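Local coordinates for protein probable enoyl-CoA hydratase/isomerase (Pseudomonas aeruginosa PA14, PDB 5WYB) that probably acts as a hydro-lyase of the enoyl-CoA hydratase/isomerase family, adding water to enoyl-CoA thioesters or removing it from hydroxyacyl-CoA, at residues 28-33 with 50-55; 35-40 with 71-76; 134-139 with 189-194. The protein carries 1 engineered substitution. One frame throughout, in Å; residues are numbered along the deposited sequence.

Strand 27-32 enters contact 1 first, runs on into the loop of contact 2, and the chain then comes back as helix 42-56 to complete contact 1. After strand 63-68, the loop at 71-76 closes contact 2, so these two cross along the sequence. They also touch in space: Ile32 of the contact 1 strand packs on Trp40 and Ser75 of contact 2. Contact 3 follows in series, joining strand 133-137 to strand 193-195 over an excursion that is mostly helix and loop, its centre about 21 Å from that of contact 1. Contacts 1 and 3 belong to the same mixed sheet, while contact 2 joins two loops that follow neighbouring strands of it.

Contact 1. Residues 28-33 with 50-55; sequences ALITIN and QLIEHL
Ile30 and Leu51 meet tip to tip, with Ile30 CD1 3.6 Å from Leu51 CD2; the same leucine methyl also faces CG1 and CG2 of Ile30. With CG1 anti to the carbonyl carbon (chi1 -51°), Ile30 sends its CD1 out to the helix, where it also approaches Leu55 CD1 at 4.2 Å and, more loosely, Ile52 CD1. One turn beyond Leu51, Leu55 puts both methyls against a smaller partner, Ala28, whose CB is 4.0 Å from Leu55 CD2. Leu64 of the next strand touches Ile30, Ile52 and Leu55, extending the same apolar core.

Between strand and helix there is no polar bond; the backbone of Ala28 and Ile30 is bonded instead to strand 63-68. Within the helix, Gln50 O accepts from both His54 N and His54 ND1, which reach it from opposite faces of the carbonyl plane; the ND1 bond is 2.9 Å from His54 ND1 to Gln50 O. The imidazole stacks on Phe13.

The axes of strand 28-32 and helix segment 50-55 run antiparallel (177°), 11.6 Å apart at their closest, as expected for the helix of a beta-alpha-beta crossover. Strand 27-32, helix 42-56 and strand 63-68 form that unit in the crotonase fold.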
# COMPACT_ATOMS: atom_id res chain seq x y z
N ALA A 28 32.60 13.92 -4.31
CA ALA A 28 32.30 15.12 -5.08
C ALA A 28 31.75 16.19 -4.15
O ALA A 28 30.71 15.99 -3.51
CB ALA A 28 31.30 14.83 -6.20
N LEU A 29 32.45 17.32 -4.06
CA LEU A 29 32.06 18.42 -3.20
C LEU A 29 31.30 19.44 -4.04
O LEU A 29 31.88 20.10 -4.90
CB LEU A 29 33.28 19.06 -2.54
CG LEU A 29 33.01 20.33 -1.73
CD1 LEU A 29 32.02 20.05 -0.63
CD2 LEU A 29 34.31 20.90 -1.16
N ILE A 30 30.01 19.56 -3.78
CA ILE A 30 29.15 20.50 -4.48
C ILE A 30 28.94 21.70 -3.59
O ILE A 30 28.59 21.55 -2.41
CB ILE A 30 27.81 19.85 -4.86
CG1 ILE A 30 28.05 18.52 -5.58
CG2 ILE A 30 26.99 20.79 -5.72
CD1 ILE A 30 26.77 17.74 -5.87
N THR A 31 29.16 22.90 -4.13
CA THR A 31 29.00 24.13 -3.37
C THR A 31 28.03 25.04 -4.09
O THR A 31 28.28 25.44 -5.23
CB THR A 31 30.35 24.82 -3.16
OG1 THR A 31 31.28 23.91 -2.56
CG2 THR A 31 30.20 26.03 -2.25
N ILE A 32 26.92 25.37 -3.43
CA ILE A 32 25.95 26.34 -3.93
C ILE A 32 26.60 27.72 -3.90
O ILE A 32 26.81 28.29 -2.82
CB ILE A 32 24.67 26.34 -3.09
CG1 ILE A 32 24.20 24.91 -2.83
CG2 ILE A 32 23.61 27.20 -3.74
CD1 ILE A 32 23.12 24.83 -1.79
N ASN A 33 26.83 28.31 -5.04
CA ASN A 33 27.48 29.58 -5.14
C ASN A 33 26.63 30.62 -5.81
O ASN A 33 26.80 30.92 -6.98
CB ASN A 33 28.72 29.33 -5.97
CG ASN A 33 29.75 30.40 -5.82
OD1 ASN A 33 29.50 31.45 -5.31
ND2 ASN A 33 30.93 30.11 -6.26
N GLN A 50 21.20 17.50 -13.62
CA GLN A 50 22.16 17.05 -14.58
C GLN A 50 23.43 16.59 -13.94
O GLN A 50 23.99 15.62 -14.34
CB GLN A 50 22.42 18.10 -15.62
CG GLN A 50 21.16 18.71 -16.16
CD GLN A 50 21.40 19.66 -17.30
OE1 GLN A 50 22.43 20.31 -17.37
NE2 GLN A 50 20.46 19.73 -18.21
N LEU A 51 23.88 17.33 -12.94
CA LEU A 51 25.08 16.99 -12.23
C LEU A 51 24.95 15.66 -11.52
O LEU A 51 25.84 14.87 -11.60
CB LEU A 51 25.41 18.09 -11.27
CG LEU A 51 26.40 17.79 -10.18
CD1 LEU A 51 27.73 17.41 -10.76
CD2 LEU A 51 26.52 18.98 -9.26
N ILE A 52 23.85 15.41 -10.85
CA ILE A 52 23.64 14.12 -10.19
C ILE A 52 23.60 12.99 -11.21
O ILE A 52 24.04 11.87 -10.93
CB ILE A 52 22.35 14.16 -9.35
CG1 ILE A 52 22.45 15.26 -8.30
CG2 ILE A 52 22.12 12.83 -8.66
CD1 ILE A 52 23.58 15.06 -7.34
N GLU A 53 23.08 13.26 -12.41
CA GLU A 53 23.01 12.23 -13.43
C GLU A 53 24.40 11.80 -13.88
O GLU A 53 24.65 10.61 -14.10
CB GLU A 53 22.20 12.72 -14.63
CG GLU A 53 20.73 12.90 -14.34
CD GLU A 53 20.00 13.49 -15.53
OE1 GLU A 53 20.61 13.60 -16.61
OE2 GLU A 53 18.82 13.86 -15.37
N HIS A 54 25.32 12.76 -14.01
CA HIS A 54 26.69 12.44 -14.39
C HIS A 54 27.48 11.82 -13.25
O HIS A 54 28.34 10.97 -13.48
CB HIS A 54 27.40 13.69 -14.90
CG HIS A 54 26.90 14.17 -16.22
ND1 HIS A 54 25.58 14.50 -16.44
CD2 HIS A 54 27.53 14.36 -17.40
CE1 HIS A 54 25.42 14.88 -17.70
NE2 HIS A 54 26.59 14.81 -18.30
N LEU A 55 27.21 12.22 -12.01
CA LEU A 55 27.90 11.60 -10.89
C LEU A 55 27.48 10.15 -10.72
O LEU A 55 28.29 9.31 -10.30
CB LEU A 55 27.66 12.39 -9.60
CG LEU A 55 28.19 13.83 -9.58
CD1 LEU A 55 27.81 14.49 -8.28
CD2 LEU A 55 29.69 13.87 -9.78

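Contact 2. Residues 35-40 with 71-76; sequences PPANTW and PKFFSA
The Phe73 ring has Ala37 over one face: Ala37 CB stands 3.8 Å from the ring centroid, 2° off the normal, a well-centred CH-pi contact. Pro36 O comes obliquely to the same ring, 3.5 Å from Phe73 CD2, and Tyr119 meets it with planes at about 40°. The Trp40 indole is approached obliquely by the hydroxyl of Ser75, with Trp40 NE1 too poorly angled to bond it; Phe102 meets the indole edge-to-face.

Ala37 does more than cover the ring. Its CB also rests on that of Ala76, 3.6 Å between Ala37 CB and Ala76 CB, and its carbonyl takes a hydrogen bond from the backbone, Ala76 N to Ala37 O at 3.1 Å.

Next along the chain, Asn38 O accepts from Ser75 OG at 3.0 Å, the donor tilted out of the carbonyl plane. The serine hydroxyl lies anti to its own backbone N (chi1 172°), and from there it also accepts from Gly77 N, so donor and acceptor roles are both used. The Asn38 amide reaches the 71-76 loop too: ND2 donates to Gln69 O and, weakly, to Phe73 O, 2.8 Å from Asn38 ND2 to Phe73 O. Phe73 O takes a further bond from Asn117 ND2. From the loop after strand 27-32, Asn38 thus ties onto the chain that follows strand 63-68.

Pro36, preceded by a cis peptide bond, leads into this loop. In crotonase relatives, the chain just beyond a segment such as 71-76 supplies one of the two backbone amides of the oxyanion hole; the position of the paired loops next to that chain is consistent with the family's acyl-CoA site.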
# COMPACT_ATOMS: atom_id res chain seq x y z
N PRO A 35 25.38 34.28 -4.48
CA PRO A 35 25.15 35.32 -3.46
C PRO A 35 23.90 36.15 -3.62
O PRO A 35 23.40 36.25 -4.70
CB PRO A 35 26.39 36.18 -3.56
CG PRO A 35 27.43 35.27 -4.09
CD PRO A 35 26.68 34.64 -5.18
N PRO A 36 23.44 36.76 -2.56
CA PRO A 36 24.08 36.65 -1.26
C PRO A 36 23.66 35.48 -0.39
O PRO A 36 24.38 35.13 0.50
CB PRO A 36 23.55 37.87 -0.57
CG PRO A 36 22.15 37.86 -1.00
CD PRO A 36 22.18 37.48 -2.44
N ALA A 37 22.50 34.91 -0.63
CA ALA A 37 21.94 33.85 0.19
C ALA A 37 21.96 32.40 -0.26
O ALA A 37 21.24 31.64 0.29
CB ALA A 37 20.55 34.23 0.62
N ASN A 38 22.75 32.06 -1.25
CA ASN A 38 22.87 30.69 -1.76
C ASN A 38 21.51 30.12 -2.15
O ASN A 38 21.23 28.97 -1.99
CB ASN A 38 23.61 29.79 -0.81
CG ASN A 38 25.08 30.11 -0.74
OD1 ASN A 38 25.62 30.79 -1.57
ND2 ASN A 38 25.71 29.60 0.26
N THR A 39 20.69 30.99 -2.65
CA THR A 39 19.36 30.70 -3.07
C THR A 39 19.27 29.77 -4.31
O THR A 39 20.14 29.76 -5.11
CB THR A 39 18.67 32.03 -3.26
OG1 THR A 39 17.35 31.95 -2.79
CG2 THR A 39 18.72 32.52 -4.67
N TRP A 40 18.21 29.00 -4.42
CA TRP A 40 18.03 28.12 -5.58
C TRP A 40 17.17 28.75 -6.66
O TRP A 40 16.12 29.28 -6.40
CB TRP A 40 17.38 26.78 -5.21
CG TRP A 40 18.19 25.86 -4.40
CD1 TRP A 40 18.12 25.69 -3.09
CD2 TRP A 40 19.16 24.95 -4.86
NE1 TRP A 40 18.99 24.77 -2.69
CE2 TRP A 40 19.65 24.29 -3.76
CE3 TRP A 40 19.67 24.65 -6.10
CZ2 TRP A 40 20.61 23.35 -3.85
CZ3 TRP A 40 20.61 23.74 -6.19
CH2 TRP A 40 21.09 23.09 -5.07
N PRO A 71 30.14 31.76 4.88
CA PRO A 71 29.94 31.25 6.24
C PRO A 71 28.53 31.48 6.78
O PRO A 71 28.18 30.95 7.83
CB PRO A 71 30.96 32.06 7.05
CG PRO A 71 30.94 33.39 6.35
CD PRO A 71 30.72 33.11 4.89
N LYS A 72 27.73 32.27 6.07
CA LYS A 72 26.44 32.72 6.58
C LYS A 72 25.27 31.85 6.13
O LYS A 72 24.38 31.57 6.94
CB LYS A 72 26.18 34.16 6.14
CG LYS A 72 24.94 34.77 6.75
CD LYS A 72 24.87 36.27 6.46
CE LYS A 72 23.67 36.91 7.15
NZ LYS A 72 23.57 38.36 6.84
N PHE A 73 25.23 31.42 4.87
CA PHE A 73 24.07 30.74 4.32
C PHE A 73 24.44 29.37 3.78
O PHE A 73 25.40 29.24 3.01
CB PHE A 73 23.42 31.54 3.20
CG PHE A 73 22.65 32.73 3.67
CD1 PHE A 73 21.36 32.59 4.14
CD2 PHE A 73 23.21 33.99 3.63
CE1 PHE A 73 20.64 33.69 4.56
CE2 PHE A 73 22.50 35.09 4.05
CZ PHE A 73 21.21 34.94 4.52
N PHE A 74 23.68 28.35 4.18
CA PHE A 74 23.67 27.09 3.45
C PHE A 74 22.81 27.26 2.20
O PHE A 74 23.31 27.18 1.08
CB PHE A 74 23.16 25.96 4.34
CG PHE A 74 23.06 24.63 3.64
CD1 PHE A 74 24.15 23.79 3.58
CD2 PHE A 74 21.88 24.23 3.04
CE1 PHE A 74 24.07 22.57 2.93
CE2 PHE A 74 21.79 23.02 2.39
CZ PHE A 74 22.89 22.19 2.33
N SER A 75 21.51 27.51 2.39
CA SER A 75 20.65 27.96 1.31
C SER A 75 19.40 28.58 1.90
O SER A 75 18.79 28.02 2.82
CB SER A 75 20.29 26.79 0.38
OG SER A 75 19.31 27.18 -0.56
N ALA A 76 19.02 29.75 1.39
CA ALA A 76 17.83 30.45 1.82
C ALA A 76 16.58 30.00 1.08
O ALA A 76 15.55 30.68 1.16
CB ALA A 76 18.02 31.96 1.65

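Contact 3. Residues 134-139 with 189-194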
# COMPACT_ATOMS: atom_id res chain seq x y z
N ARG A 134 22.93 14.68 7.42
CA ARG A 134 23.05 16.11 7.66
C ARG A 134 24.02 16.36 8.81
O ARG A 134 23.93 15.72 9.86
CB ARG A 134 21.69 16.72 7.97
CG ARG A 134 20.78 16.81 6.75
CD ARG A 134 19.34 16.55 7.14
NE ARG A 134 19.19 15.19 7.62
CZ ARG A 134 19.05 14.13 6.82
NH1 ARG A 134 19.03 14.29 5.51
NH2 ARG A 134 18.93 12.92 7.34
N ILE A 135 24.95 17.29 8.59
CA ILE A 135 25.90 17.75 9.60
C ILE A 135 25.76 19.25 9.69
O ILE A 135 26.00 19.96 8.71
CB ILE A 135 27.35 17.37 9.26
CG1 ILE A 135 27.51 15.85 9.18
CG2 ILE A 135 28.31 17.94 10.29
CD1 ILE A 135 28.88 15.42 8.75
N ALA A 136 25.36 19.74 10.86
CA ALA A 136 25.03 21.15 11.05
C ALA A 136 26.03 21.81 11.99
O ALA A 136 26.49 21.21 12.96
CB ALA A 136 23.62 21.31 11.62
N GLU A 137 26.33 23.07 11.73
CA GLU A 137 27.14 23.92 12.55
C GLU A 137 26.25 24.41 13.68
O GLU A 137 25.07 24.54 13.51
CB GLU A 137 27.75 25.06 11.76
CG GLU A 137 29.13 24.75 11.19
CD GLU A 137 29.58 25.64 10.05
OE1 GLU A 137 29.22 26.79 10.04
OE2 GLU A 137 30.30 25.18 9.18
N ARG A 138 26.83 24.74 14.82
CA ARG A 138 26.12 25.13 16.01
C ARG A 138 25.21 26.30 15.83
O ARG A 138 24.13 26.28 16.30
CB ARG A 138 27.10 25.44 17.13
CG ARG A 138 27.43 24.30 18.05
CD ARG A 138 28.44 24.68 19.15
NE ARG A 138 28.24 26.03 19.58
CZ ARG A 138 29.01 27.05 19.26
NH1 ARG A 138 30.08 26.87 18.52
NH2 ARG A 138 28.71 28.24 19.68
N GLN A 139 25.64 27.29 15.10
CA GLN A 139 24.81 28.44 14.84
C GLN A 139 23.75 28.30 13.73
O GLN A 139 22.95 29.18 13.54
CB GLN A 139 25.70 29.64 14.59
CG GLN A 139 26.40 29.67 13.25
CD GLN A 139 27.30 28.50 13.04
OE1 GLN A 139 27.53 27.75 13.95
NE2 GLN A 139 27.80 28.34 11.84
N GLY A 189 16.12 14.64 15.67
CA GLY A 189 16.45 13.78 14.55
C GLY A 189 16.59 14.49 13.21
O GLY A 189 16.86 13.81 12.21
N LEU A 190 16.43 15.81 13.17
CA LEU A 190 16.57 16.51 11.90
C LEU A 190 18.00 16.45 11.38
O LEU A 190 18.22 16.37 10.17
CB LEU A 190 16.11 17.96 12.06
CG LEU A 190 16.31 18.91 10.88
CD1 LEU A 190 15.65 18.39 9.61
CD2 LEU A 190 15.78 20.29 11.23
N VAL A 191 19.00 16.49 12.28
CA VAL A 191 20.40 16.32 11.92
C VAL A 191 20.97 15.15 12.71
O VAL A 191 20.43 14.75 13.74
CB VAL A 191 21.24 17.59 12.16
CG1 VAL A 191 20.69 18.75 11.37
CG2 VAL A 191 21.27 17.92 13.64
N GLU A 192 22.07 14.61 12.20
CA GLU A 192 22.72 13.49 12.85
C GLU A 192 23.97 13.88 13.63
O GLU A 192 24.37 13.14 14.54
CB GLU A 192 23.11 12.41 11.83
CG GLU A 192 21.93 11.67 11.18
CD GLU A 192 21.14 12.56 10.27
OE1 GLU A 192 21.74 13.10 9.32
OE2 GLU A 192 19.94 12.76 10.56
N GLN A 193 24.61 14.99 13.28
CA GLN A 193 25.83 15.41 13.96
C GLN A 193 25.87 16.93 14.02
O GLN A 193 25.66 17.59 13.00
CB GLN A 193 27.08 14.87 13.26
CG GLN A 193 28.37 15.19 13.99
CD GLN A 193 29.62 14.81 13.23
OE1 GLN A 193 29.57 14.51 12.04
NE2 GLN A 193 30.76 14.82 13.91
N VAL A 194 26.15 17.47 15.22
CA VAL A 194 26.38 18.90 15.40
C VAL A 194 27.86 19.14 15.58
O VAL A 194 28.57 18.33 16.20
CB VAL A 194 25.58 19.47 16.59
CG1 VAL A 194 25.76 20.97 16.68
CG2 VAL A 194 24.12 19.13 16.45
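The shortest polar bond runs from Arg134 N to Glu192 OE1, 2.7 Å and nearly straight at 170°. Glu192 N returns a bond of 3.2 Å to Arg134 O, so the residue's main chain is gripped at both its amide and its carbonyl by one glutamate. Bent at chi2 (69°), the Glu192 side chain folds back to place its carboxylate beside the arginine backbone.

The guanidinium is held more loosely from this side. Arg134 NH2 and Glu192 OE2 form a weak, long salt bridge of 3.4 Å, the guanidinium and carboxylate planes 82° apart, and Arg134 NE gives a weak bond to Leu190 O. Stronger partners for the group are Cys131 O and Ala128 O, both reached by NH1. Gly168 of the second subunit packs on Arg134 and Glu192, bringing this pair to the subunit interface.

Farther along, the two segments pair as parallel strands, Ile135 with Gln193 and Ala136 with Val194. Ala136 N donates to Gln193 O at 3.0 Å, and the same oxygen receives a CA-H...O contact from Ile135. The side chains of Ile135 and Gln193 lie side by side on one face, with Gln193 OE1 3.5 Å from Ile135 CD1. On the other face, Ala136 CB meets Val191 CG1 at 3.9 Å.

Gly189 ends helix 182-188 in a Schellman motif, after which the chain turns into strand 193-195. This strand adds on to 133-137 as the outermost one, completing within the chain the end of the mixed, mainly parallel sheet of the crotonase fold.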